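Local coordinates for response regulator receiver domain protein (CheY) (Rhodospirillum rubrum, PDB 3HEB) that probably acts as a phospho-accepting receiver domain in two-component signalling, relaying a signal by reversible phosphorylation, at residues R18-E21 against K22-R26. Sequence-based numbering, arbitrary orientation.
Sequences RLIE and KNIRR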
loop_
_atom_site.group_PDB
_atom_site.type_symbol
_atom_site.label_atom_id
_atom_site.label_comp_id
_atom_site.label_asym_id
_atom_site.label_seq_id
_atom_site.Cartn_x
_atom_site.Cartn_y
_atom_site.Cartn_z
ATOM N N ARG A 18 10.456 15.942 11.635
ATOM C CA ARG A 18 11.412 16.703 10.845
ATOM C C ARG A 18 12.304 15.783 10.016
ATOM O O ARG A 18 12.798 16.177 8.965
ATOM C CB ARG A 18 12.252 17.614 11.753
ATOM C CG ARG A 18 11.458 18.781 12.369
ATOM C CD ARG A 18 12.332 19.638 13.294
ATOM N NE ARG A 18 11.558 20.649 14.018
ATOM C CZ ARG A 18 10.924 21.665 13.441
ATOM N NH1 ARG A 18 10.967 21.817 12.124
ATOM N NH2 ARG A 18 10.237 22.529 14.176
ATOM N N LEU A 19 12.501 14.553 10.476
ATOM C CA LEU A 19 13.312 13.597 9.723
ATOM C C LEU A 19 12.525 13.066 8.518
ATOM O O LEU A 19 13.069 12.904 7.422
ATOM C CB LEU A 19 13.713 12.420 10.614
ATOM C CG LEU A 19 14.360 11.258 9.857
ATOM C CD1 LEU A 19 15.726 11.685 9.339
ATOM C CD2 LEU A 19 14.494 10.064 10.782
ATOM N N ILE A 20 11.240 12.800 8.739
ATOM C CA ILE A 20 10.349 12.293 7.707
ATOM C C ILE A 20 10.213 13.315 6.587
ATOM O O ILE A 20 10.360 12.993 5.409
ATOM C CB ILE A 20 8.943 12.021 8.299
ATOM C CG1 ILE A 20 9.018 10.902 9.343
ATOM C CG2 ILE A 20 7.974 11.635 7.195
ATOM C CD1 ILE A 20 7.732 10.697 10.125
ATOM N N GLU A 21 9.949 14.558 6.972
ATOM C CA GLU A 21 9.763 15.639 6.028
ATOM C C GLU A 21 10.966 15.917 5.142
ATOM O O GLU A 21 10.817 16.090 3.939
ATOM C CB GLU A 21 9.404 16.919 6.777
ATOM C CG GLU A 21 9.185 18.138 5.887
ATOM C CD GLU A 21 9.402 19.470 6.622
ATOM O OE1 GLU A 21 8.963 19.616 7.794
ATOM O OE2 GLU A 21 10.011 20.382 6.016
ATOM N N LYS A 22 12.158 15.971 5.720
ATOM C CA LYS A 22 13.326 16.277 4.908
ATOM C C LYS A 22 13.739 15.126 4.025
ATOM O O LYS A 22 14.329 15.332 2.972
ATOM C CB LYS A 22 14.507 16.712 5.780
ATOM C CG LYS A 22 15.062 15.649 6.700
ATOM C CD LYS A 22 16.189 16.213 7.568
ATOM C CE LYS A 22 17.243 16.911 6.715
ATOM N NZ LYS A 22 17.672 16.052 5.574
ATOM N N ASN A 23 13.426 13.908 4.435
ATOM C CA ASN A 23 13.806 12.783 3.612
ATOM C C ASN A 23 12.829 12.585 2.472
ATOM O O ASN A 23 13.162 11.972 1.461
ATOM C CB ASN A 23 13.960 11.538 4.471
ATOM C CG ASN A 23 15.300 11.507 5.172
ATOM O OD1 ASN A 23 16.326 11.248 4.543
ATOM N ND2 ASN A 23 15.307 11.797 6.465
ATOM N N ILE A 24 11.627 13.127 2.618
ATOM C CA ILE A 24 10.656 13.028 1.547
ATOM C C ILE A 24 11.137 13.990 0.459
ATOM O O ILE A 24 11.031 13.698 -0.739
ATOM C CB ILE A 24 9.247 13.443 2.016
ATOM C CG1 ILE A 24 8.695 12.396 2.985
ATOM C CG2 ILE A 24 8.318 13.601 0.820
ATOM C CD1 ILE A 24 8.610 11.011 2.402
ATOM N N ARG A 25 11.663 15.137 0.889
ATOM C CA ARG A 25 12.175 16.139 -0.043
ATOM C C ARG A 25 13.435 15.580 -0.655
ATOM O O ARG A 25 13.705 15.781 -1.832
ATOM C CB ARG A 25 12.520 17.446 0.674
ATOM C CG ARG A 25 11.384 18.054 1.449
ATOM C CD ARG A 25 10.104 18.027 0.636
ATOM N NE ARG A 25 9.036 18.790 1.270
ATOM C CZ ARG A 25 7.782 18.823 0.836
ATOM N NH1 ARG A 25 7.428 18.122 -0.233
ATOM N NH2 ARG A 25 6.892 19.597 1.443
ATOM N N ARG A 26 14.203 14.869 0.163
ATOM C CA ARG A 26 15.452 14.267 -0.283
ATOM C C ARG A 26 15.177 13.360 -1.476
ATOM O O ARG A 26 16.011 13.225 -2.364
ATOM C CB ARG A 26 16.060 13.447 0.853
ATOM C CG ARG A 26 17.585 13.457 0.916
ATOM C CD ARG A 26 18.069 12.511 2.021
ATOM N NE ARG A 26 19.435 12.786 2.467
ATOM C CZ ARG A 26 19.813 13.906 3.077
ATOM N NH1 ARG A 26 18.931 14.871 3.319
ATOM N NH2 ARG A 26 21.079 14.059 3.452
#
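Helix 14-26, the first crossover helix of the CheY-like receiver fold between strands 6-10 and 33-36, makes its last two turns here, and L19 and N23 meet one turn apart on its buried side. N23 carries the polar part: its ND2 turns back to the carbonyl O of L19 at 2.7 Å, while the backbone N of N23 gives the regular helical bond to the same oxygen at 3.2 Å. The two donors arrive from opposite faces of that carbonyl plane. With CG beside the backbone N (chi1 -81°), the amide lies along the preceding turn; its OD1 accepts a hydrogen bond from NH2 of R130. Next to this pair, I20 CG2 packs on I24 CG1 at 4.3 Å, and both isoleucines rest on I129 of helix 122-136. On the outer side, K22 CG, set between its own backbone N and carbonyl carbon (chi1 66°), comes within 3.2 Å of R18 O, a carbon-to-oxygen approach and no hydrogen bond. NH1 of R25 hydrogen-bonds to the carbonyl oxygens of V29 and N31 beyond the helix end. The N23 amide thus adds to the backbone bonding of its turn and ties this helix to 122-136, which probably fixes the amide's orientation.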